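Local structure of oxidized polyvinyl alcohol hydrolase (Sphingopyxis, 3WLA) at residues W189-D194 against K206-A211; S227-M232 against N266-I271; T260-S265 against I328-D333. The protein hydrolyses the beta-diketone 4,6-nonanedione and, in the second step of polyvinyl alcohol degradation, oxidized polyvinyl alcohol. One frame throughout, in Å; residues are numbered along the deposited sequence.

How the contacts relate
Along the chain, contact 1 comes first: the loop that follows strand 181-185 is met, twelve residues on, by the C-terminal part of helix 201-210, and this closure is complete before contact 2 opens. Contact 2 closes a longer excursion, from the loop entering strand 232-238 to the end of helix 257-269. Contact 3 begins within that excursion, on the same helix, and ends in the tail beyond strand 325-328, so contacts 2 and 3 cross. Helix 257-269 thus ties the loop before one strand to the C-terminal tail, and W189 of contact 1 packs on S264 and A263 as well as on Y267. N266 accepts a hydrogen bond from R330, joining contacts 2 and 3.

Contact 1: residues W189-D194 against K206-A211; sequences WYSTKD and KMVAAA
T192 and K193, both touched by the methyl group CE of M207, are joined by the hydroxyl of T192, whose OG1 donates to K193 O at 2.9 Å. In this alpha/beta-hydrolase fold they belong to the loop that leaves strand 181-185 and runs past the C-terminal part of helix 201-210. The donor stands 29° out of the carbonyl plane, and the bond ties the threonine hydroxyl to the carbonyl of the next residue. The contact itself is van der Waals packing, mostly by M207. Its CG sits between the backbone N and the carbonyl carbon (chi1 69°), and the chain is extended from there, with CE against the T192-K193 peptide. CE comes to 3.5 Å from T192 O and 4.1 Å from K193 N, while SD runs near the aliphatic part of the lysine, 4.5 Å from K193 CG. One helix position on, V208 also faces the loop. Its other neighbours include P259, near the start of helix 257-269. Residues along 189-194 have further ties: W189 NE1 donates to W216 O, the carboxylate of D194 forms a salt bridge with K214, and T192 pairs through its backbone with Q217. The lysine ammonium makes a weak, long ion pair with E203, on the same helix as M207. V208 turns its CG2 methyl to S191 OG at 4.3 Å.

Contact 2: residues S227-M232 against N266-I271; sequences SKLDPM and NYFSSI
L229 and Y267 meet tip to tip, with the branched end of the leucine against the phenol. L229 CG lies 3.7 Å from Y267 OH, and the CD1 methyl sits at the ring edge, 3.9 Å from Y267 CE2. The same methyl, L229 CD1, reaches the edge of the F268 ring, at 4.2 Å from F268 CE1, and lies beside I271 CG1. I271, just beyond the helix, extends the patch along the loop, placing CD1 3.8 Å from S227 O. An alanine at L229 would probably open a gap between the loop and the edges of Y267 and F268, and leave I271 CG1 without this neighbour. Y267 CG is anti to the backbone N (chi1 174°). The phenol ends at the loop, where OH is hydrogen-bonded to P226 O. Y267 CD2 also packs 3.8 Å above one face of the F268 ring, offset to its rim. L229 O accepts a hydrogen bond from N273 ND2. The contact thus joins the end of helix 257-269 and the residues just after it to the loop entering strand 232-238, with L173 of helix 163-174 packed on both aromatics and M232 bonded through its backbone to V275 of strand 274-280.

Contact 3: residues T260-S265 against I328-D333; sequences TTQASS and IGRFTD
F331 is gripped at both its backbone N and its O by two side chains of helix 257-269. Its N-H points almost straight at S265 OG (3.0 Å from F331 N, 167° at the hydrogen), and S265 OG in turn donates to Q262 O, one helical turn back, at 2.9 Å. On the carbonyl side, Q262 NE2 donates to F331 O at 3.1 Å, with the acceptor close to the plane of the amide. The glutamine chain is bent at chi2 (74°), and its amide lies against the tail. NE2 also donates to N266 OD1, which accepts from R330 NE as well, so the amide and the guanidinium share one acceptor. The amide and guanidinium planes are inclined by 23°. R330 NH2 has its own acceptor in P212 O. Beyond the polar clamp, the F331 ring turns its edge to the helix backbone: F331 CD2 lies 3.3 Å from T261 O, near the ring plane, and F331 CE2 lies 3.8 Å from T261 CB. H334 stacks on this ring, and A278 and S280 of strand 274-280 pack against it. S265 is assigned by similarity to the charge relay system, but here its hydroxyl bridges the helix and the tail. The arrangement joins the C-terminal tail of an alpha/beta hydrolase, after edge strand 325-328, by two hydrogen bonds and the packing of F331, to a helix flanking the central sheet.

Contact 1: residues W189-D194 against K206-A211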
loop_
_atom_site.group_PDB
_atom_site.type_symbol
_atom_site.label_atom_id
_atom_site.label_comp_id
_atom_site.label_asym_id
_atom_site.label_seq_id
_atom_site.Cartn_x
_atom_site.Cartn_y
_atom_site.Cartn_z
ATOM N N TRP A 189 -6.307 5.546 -6.989
ATOM C CA TRP A 189 -7.557 5.564 -6.209
ATOM C C TRP A 189 -8.699 5.088 -7.127
ATOM O O TRP A 189 -9.814 4.675 -6.655
ATOM C CB TRP A 189 -7.843 6.992 -5.681
ATOM C CG TRP A 189 -8.987 7.037 -4.690
ATOM C CD1 TRP A 189 -10.256 7.543 -4.901
ATOM C CD2 TRP A 189 -8.936 6.620 -3.340
ATOM N NE1 TRP A 189 -10.983 7.467 -3.731
ATOM C CE2 TRP A 189 -10.193 6.906 -2.760
ATOM C CE3 TRP A 189 -7.936 6.042 -2.545
ATOM C CZ2 TRP A 189 -10.475 6.627 -1.423
ATOM C CZ3 TRP A 189 -8.211 5.770 -1.203
ATOM C CH2 TRP A 189 -9.468 6.058 -0.659
ATOM N N TYR A 190 -8.399 5.078 -8.433
ATOM C CA TYR A 190 -9.354 4.732 -9.485
ATOM C C TYR A 190 -10.638 5.508 -9.180
ATOM O O TYR A 190 -11.690 4.939 -8.973
ATOM C CB TYR A 190 -9.656 3.233 -9.493
ATOM C CG TYR A 190 -8.439 2.370 -9.664
ATOM C CD1 TYR A 190 -7.547 2.572 -10.723
ATOM C CD2 TYR A 190 -8.186 1.297 -8.773
ATOM C CE1 TYR A 190 -6.429 1.721 -10.893
ATOM C CE2 TYR A 190 -7.083 0.452 -8.946
ATOM C CZ TYR A 190 -6.221 0.666 -10.000
ATOM O OH TYR A 190 -5.195 -0.219 -10.199
ATOM N N SER A 191 -10.539 6.824 -9.107
ATOM C CA SER A 191 -11.720 7.608 -8.784
ATOM C C SER A 191 -12.878 7.392 -9.708
ATOM O O SER A 191 -12.708 7.209 -10.912
ATOM C CB SER A 191 -11.384 9.080 -8.742
ATOM O OG SER A 191 -10.248 9.249 -7.946
ATOM N N THR A 192 -14.082 7.362 -9.126
ATOM C CA THR A 192 -15.291 7.201 -9.920
ATOM C C THR A 192 -16.291 8.305 -9.542
ATOM O O THR A 192 -16.048 9.111 -8.642
ATOM C CB THR A 192 -16.007 5.903 -9.622
ATOM O OG1 THR A 192 -16.530 5.969 -8.287
ATOM C CG2 THR A 192 -15.080 4.736 -9.737
ATOM N N LYS A 193 -17.412 8.327 -10.252
ATOM C CA LYS A 193 -18.466 9.284 -9.911
ATOM C C LYS A 193 -19.140 8.699 -8.670
ATOM O O LYS A 193 -18.926 7.524 -8.324
ATOM C CB LYS A 193 -19.468 9.411 -11.040
ATOM C CG LYS A 193 -19.004 10.254 -12.201
ATOM C CD LYS A 193 -20.070 10.123 -13.278
ATOM C CE LYS A 193 -19.663 10.760 -14.604
ATOM N NZ LYS A 193 -19.182 12.127 -14.245
ATOM N N ASP A 194 -19.977 9.506 -8.026
ATOM C CA ASP A 194 -20.641 9.075 -6.797
ATOM C C ASP A 194 -21.419 7.788 -6.951
ATOM O O ASP A 194 -21.510 7.007 -5.995
ATOM C CB ASP A 194 -21.573 10.163 -6.237
ATOM C CG ASP A 194 -20.824 11.321 -5.589
ATOM O OD1 ASP A 194 -19.591 11.300 -5.401
ATOM O OD2 ASP A 194 -21.484 12.301 -5.249
ATOM N N LYS A 206 -9.849 15.965 -14.465
ATOM C CA LYS A 206 -10.501 17.256 -14.388
ATOM C C LYS A 206 -11.554 17.262 -13.279
ATOM O O LYS A 206 -11.544 18.176 -12.462
ATOM C CB LYS A 206 -11.118 17.665 -15.746
ATOM C CG LYS A 206 -10.108 17.788 -16.889
ATOM C CD LYS A 206 -10.708 18.533 -18.096
ATOM C CE LYS A 206 -9.754 18.570 -19.308
ATOM N NZ LYS A 206 -8.459 19.271 -19.049
ATOM N N MET A 207 -12.403 16.237 -13.195
ATOM C CA MET A 207 -13.432 16.308 -12.152
ATOM C C MET A 207 -12.821 16.435 -10.758
ATOM O O MET A 207 -13.365 17.150 -9.899
ATOM C CB MET A 207 -14.426 15.146 -12.267
ATOM C CG MET A 207 -13.908 13.760 -11.944
ATOM S SD MET A 207 -15.145 12.535 -12.321
ATOM C CE MET A 207 -14.700 11.228 -11.111
ATOM N N VAL A 208 -11.655 15.817 -10.533
ATOM C CA VAL A 208 -11.055 15.921 -9.226
ATOM C C VAL A 208 -10.458 17.306 -9.022
ATOM O O VAL A 208 -10.636 17.899 -7.950
ATOM C CB VAL A 208 -9.984 14.832 -8.978
ATOM C CG1 VAL A 208 -9.160 15.215 -7.778
ATOM C CG2 VAL A 208 -10.652 13.496 -8.690
ATOM N N ALA A 209 -9.731 17.826 -10.017
ATOM C CA ALA A 209 -9.158 19.185 -9.921
ATOM C C ALA A 209 -10.283 20.242 -9.739
ATOM O O ALA A 209 -10.036 21.308 -9.203
ATOM C CB ALA A 209 -8.348 19.523 -11.180
ATOM N N ALA A 210 -11.492 19.936 -10.210
ATOM C CA ALA A 210 -12.625 20.850 -10.043
ATOM C C ALA A 210 -13.191 20.818 -8.595
ATOM O O ALA A 210 -13.791 21.786 -8.154
ATOM C CB ALA A 210 -13.721 20.503 -11.026
ATOM N N ALA A 211 -12.978 19.717 -7.866
ATOM C CA ALA A 211 -13.471 19.567 -6.497
ATOM C C ALA A 211 -12.401 18.859 -5.686
ATOM O O ALA A 211 -12.602 17.736 -5.222
ATOM C CB ALA A 211 -14.778 18.724 -6.500
#

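Contact 2: residues S227-M232 against N266-I271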
loop_
_atom_site.group_PDB
_atom_site.type_symbol
_atom_site.label_atom_id
_atom_site.label_comp_id
_atom_site.label_asym_id
_atom_site.label_seq_id
_atom_site.Cartn_x
_atom_site.Cartn_y
_atom_site.Cartn_z
ATOM N N SER A 227 -18.059 4.269 5.789
ATOM C CA SER A 227 -18.291 5.513 6.522
ATOM C C SER A 227 -17.472 5.407 7.818
ATOM O O SER A 227 -17.303 6.376 8.548
ATOM C CB SER A 227 -19.785 5.668 6.833
ATOM O OG SER A 227 -20.283 4.437 7.328
ATOM N N LYS A 228 -16.956 4.216 8.094
ATOM C CA LYS A 228 -16.125 4.026 9.254
ATOM C C LYS A 228 -15.078 2.918 9.068
ATOM O O LYS A 228 -15.268 1.961 8.288
ATOM C CB LYS A 228 -17.002 3.688 10.446
ATOM C CG LYS A 228 -17.781 2.463 10.213
ATOM C CD LYS A 228 -18.968 2.425 11.149
ATOM C CE LYS A 228 -20.040 1.486 10.578
ATOM N NZ LYS A 228 -20.666 1.956 9.265
ATOM N N LEU A 229 -13.969 3.050 9.791
ATOM C CA LEU A 229 -12.908 2.039 9.741
ATOM C C LEU A 229 -12.351 1.851 11.150
ATOM O O LEU A 229 -12.547 2.706 12.025
ATOM C CB LEU A 229 -11.744 2.494 8.833
ATOM C CG LEU A 229 -12.030 2.875 7.377
ATOM C CD1 LEU A 229 -10.781 3.607 6.862
ATOM C CD2 LEU A 229 -12.375 1.623 6.528
ATOM N N ASP A 230 -11.647 0.742 11.341
ATOM C CA ASP A 230 -10.974 0.429 12.592
ATOM C C ASP A 230 -9.839 1.490 12.687
ATOM O O ASP A 230 -9.416 2.011 11.647
ATOM C CB ASP A 230 -10.378 -0.957 12.469
ATOM C CG ASP A 230 -10.385 -1.714 13.787
ATOM O OD1 ASP A 230 -11.498 -1.881 14.330
ATOM O OD2 ASP A 230 -9.283 -2.137 14.268
ATOM N N PRO A 231 -9.311 1.792 13.905
ATOM C CA PRO A 231 -8.240 2.786 14.129
ATOM C C PRO A 231 -6.947 2.467 13.373
ATOM O O PRO A 231 -6.464 1.313 13.391
ATOM C CB PRO A 231 -8.036 2.745 15.643
ATOM C CG PRO A 231 -9.337 2.357 16.129
ATOM C CD PRO A 231 -9.692 1.208 15.200
ATOM N N MET A 232 -6.397 3.500 12.733
ATOM C CA MET A 232 -5.164 3.362 11.935
ATOM C C MET A 232 -4.439 4.668 11.768
ATOM O O MET A 232 -5.006 5.751 12.016
ATOM C CB MET A 232 -5.464 2.879 10.493
ATOM C CG MET A 232 -5.943 1.454 10.297
ATOM S SD MET A 232 -6.220 1.041 8.548
ATOM C CE MET A 232 -7.512 2.246 7.979
ATOM N N ASN A 266 -8.068 12.911 1.244
ATOM C CA ASN A 266 -9.357 13.479 1.624
ATOM C C ASN A 266 -10.204 12.464 2.400
ATOM O O ASN A 266 -10.778 12.781 3.467
ATOM C CB ASN A 266 -10.127 13.911 0.383
ATOM C CG ASN A 266 -9.567 15.188 -0.256
ATOM O OD1 ASN A 266 -8.697 15.883 0.298
ATOM N ND2 ASN A 266 -10.107 15.516 -1.419
ATOM N N TYR A 267 -10.292 11.265 1.856
ATOM C CA TYR A 267 -11.054 10.200 2.483
ATOM C C TYR A 267 -10.548 9.798 3.883
ATOM O O TYR A 267 -11.321 9.792 4.855
ATOM C CB TYR A 267 -11.052 8.954 1.593
ATOM C CG TYR A 267 -11.698 7.799 2.283
ATOM C CD1 TYR A 267 -13.088 7.664 2.295
ATOM C CD2 TYR A 267 -10.935 6.882 3.014
ATOM C CE1 TYR A 267 -13.721 6.632 3.034
ATOM C CE2 TYR A 267 -11.545 5.840 3.768
ATOM C CZ TYR A 267 -12.940 5.721 3.771
ATOM O OH TYR A 267 -13.534 4.696 4.488
ATOM N N PHE A 268 -9.262 9.437 3.986
ATOM C CA PHE A 268 -8.692 9.038 5.268
ATOM C C PHE A 268 -8.706 10.187 6.304
ATOM O O PHE A 268 -8.831 9.971 7.524
ATOM C CB PHE A 268 -7.263 8.558 5.066
ATOM C CG PHE A 268 -7.169 7.235 4.385
ATOM C CD1 PHE A 268 -7.753 6.108 4.950
ATOM C CD2 PHE A 268 -6.444 7.106 3.198
ATOM C CE1 PHE A 268 -7.620 4.858 4.374
ATOM C CE2 PHE A 268 -6.301 5.841 2.593
ATOM C CZ PHE A 268 -6.889 4.712 3.189
ATOM N N SER A 269 -8.565 11.416 5.817
ATOM C CA SER A 269 -8.594 12.545 6.726
ATOM C C SER A 269 -10.024 12.756 7.248
ATOM O O SER A 269 -10.218 13.451 8.238
ATOM C CB SER A 269 -8.136 13.824 6.011
ATOM O OG SER A 269 -6.726 13.829 5.816
ATOM N N SER A 270 -11.012 12.200 6.548
ATOM C CA SER A 270 -12.390 12.386 6.939
ATOM C C SER A 270 -12.871 11.339 7.915
ATOM O O SER A 270 -13.999 11.464 8.420
ATOM C CB SER A 270 -13.306 12.361 5.738
ATOM O OG SER A 270 -13.499 11.030 5.303
ATOM N N ILE A 271 -12.048 10.316 8.176
ATOM C CA ILE A 271 -12.419 9.261 9.098
ATOM C C ILE A 271 -11.785 9.617 10.446
ATOM O O ILE A 271 -10.569 9.543 10.633
ATOM C CB ILE A 271 -11.920 7.896 8.608
ATOM C CG1 ILE A 271 -12.456 7.605 7.194
ATOM C CG2 ILE A 271 -12.312 6.825 9.594
ATOM C CD1 ILE A 271 -13.976 7.365 7.054
#

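Contact 3: residues T260-S265 against I328-D333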
loop_
_atom_site.group_PDB
_atom_site.type_symbol
_atom_site.label_atom_id
_atom_site.label_comp_id
_atom_site.label_asym_id
_atom_site.label_seq_id
_atom_site.Cartn_x
_atom_site.Cartn_y
_atom_site.Cartn_z
ATOM N N THR A 260 -4.934 11.324 -7.387
ATOM C CA THR A 260 -5.142 10.126 -6.600
ATOM C C THR A 260 -4.674 10.233 -5.178
ATOM O O THR A 260 -5.302 9.637 -4.301
ATOM C CB THR A 260 -4.469 8.869 -7.204
ATOM O OG1 THR A 260 -3.055 8.991 -7.067
ATOM C CG2 THR A 260 -4.842 8.729 -8.641
ATOM N N THR A 261 -3.582 10.937 -4.920
ATOM C CA THR A 261 -3.147 11.050 -3.518
ATOM C C THR A 261 -3.981 12.159 -2.843
ATOM O O THR A 261 -4.121 12.194 -1.608
ATOM C CB THR A 261 -1.658 11.331 -3.405
ATOM O OG1 THR A 261 -1.341 12.510 -4.162
ATOM C CG2 THR A 261 -0.842 10.134 -3.987
ATOM N N GLN A 262 -4.571 13.048 -3.651
ATOM C CA GLN A 262 -5.439 14.059 -3.040
ATOM C C GLN A 262 -6.711 13.328 -2.566
ATOM O O GLN A 262 -7.134 13.464 -1.415
ATOM C CB GLN A 262 -5.863 15.139 -4.043
ATOM C CG GLN A 262 -6.849 16.133 -3.369
ATOM C CD GLN A 262 -6.104 17.018 -2.438
ATOM O OE1 GLN A 262 -5.231 17.781 -2.871
ATOM N NE2 GLN A 262 -6.394 16.917 -1.144
ATOM N N ALA A 263 -7.307 12.556 -3.469
ATOM C CA ALA A 263 -8.521 11.842 -3.165
ATOM C C ALA A 263 -8.325 10.911 -1.970
ATOM O O ALA A 263 -9.153 10.877 -1.077
ATOM C CB ALA A 263 -8.967 11.068 -4.355
ATOM N N SER A 264 -7.237 10.137 -1.954
ATOM C CA SER A 264 -7.026 9.266 -0.826
ATOM C C SER A 264 -6.836 10.090 0.432
ATOM O O SER A 264 -7.418 9.743 1.465
ATOM C CB SER A 264 -5.804 8.325 -1.049
ATOM O OG SER A 264 -4.584 9.058 -1.036
ATOM N N SER A 265 -6.065 11.186 0.376
ATOM C CA SER A 265 -5.843 11.952 1.594
ATOM C C SER A 265 -7.175 12.512 2.141
ATOM O O SER A 265 -7.371 12.577 3.357
ATOM C CB SER A 265 -4.819 13.094 1.402
ATOM O OG SER A 265 -5.349 14.234 0.724
ATOM N N ILE A 328 -0.444 16.884 8.961
ATOM C CA ILE A 328 -1.503 15.971 9.368
ATOM C C ILE A 328 -2.693 16.392 8.524
ATOM O O ILE A 328 -2.826 17.575 8.200
ATOM C CB ILE A 328 -1.844 16.083 10.877
ATOM C CG1 ILE A 328 -0.693 15.469 11.698
ATOM C CG2 ILE A 328 -3.123 15.318 11.175
ATOM C CD1 ILE A 328 -0.771 15.710 13.220
ATOM N N GLY A 329 -3.532 15.438 8.123
ATOM C CA GLY A 329 -4.691 15.800 7.318
ATOM C C GLY A 329 -4.581 15.619 5.794
ATOM O O GLY A 329 -3.697 14.867 5.321
ATOM N N ARG A 330 -5.440 16.306 5.026
ATOM C CA ARG A 330 -5.417 16.176 3.569
ATOM C C ARG A 330 -4.344 17.026 2.907
ATOM O O ARG A 330 -3.791 17.956 3.512
ATOM C CB ARG A 330 -6.774 16.551 2.979
ATOM C CG ARG A 330 -7.151 18.032 3.213
ATOM C CD ARG A 330 -8.502 18.432 2.593
ATOM N NE ARG A 330 -8.444 18.575 1.144
ATOM C CZ ARG A 330 -7.971 19.634 0.489
ATOM N NH1 ARG A 330 -7.506 20.683 1.170
ATOM N NH2 ARG A 330 -7.974 19.645 -0.861
ATOM N N PHE A 331 -4.000 16.698 1.668
ATOM C CA PHE A 331 -3.015 17.531 0.989
ATOM C C PHE A 331 -3.619 18.941 0.712
ATOM O O PHE A 331 -4.776 19.058 0.326
ATOM C CB PHE A 331 -2.604 16.907 -0.356
ATOM C CG PHE A 331 -1.647 15.752 -0.215
ATOM C CD1 PHE A 331 -0.320 15.963 0.052
ATOM C CD2 PHE A 331 -2.102 14.435 -0.351
ATOM C CE1 PHE A 331 0.571 14.873 0.181
ATOM C CE2 PHE A 331 -1.243 13.346 -0.225
ATOM C CZ PHE A 331 0.111 13.558 0.043
ATOM N N THR A 332 -2.813 19.980 0.899
ATOM C CA THR A 332 -3.248 21.347 0.601
ATOM C C THR A 332 -2.329 21.871 -0.498
ATOM O O THR A 332 -2.599 22.925 -1.101
ATOM C CB THR A 332 -3.156 22.266 1.836
ATOM O OG1 THR A 332 -1.800 22.347 2.278
ATOM C CG2 THR A 332 -4.018 21.712 2.968
ATOM N N ASP A 333 -1.284 21.091 -0.824
ATOM C CA ASP A 333 -0.355 21.511 -1.871
ATOM C C ASP A 333 -0.539 20.954 -3.296
ATOM O O ASP A 333 0.296 21.221 -4.170
ATOM C CB ASP A 333 1.072 21.274 -1.421
ATOM C CG ASP A 333 1.476 19.764 -1.473
ATOM O OD1 ASP A 333 0.588 18.919 -1.734
ATOM O OD2 ASP A 333 2.670 19.476 -1.224
#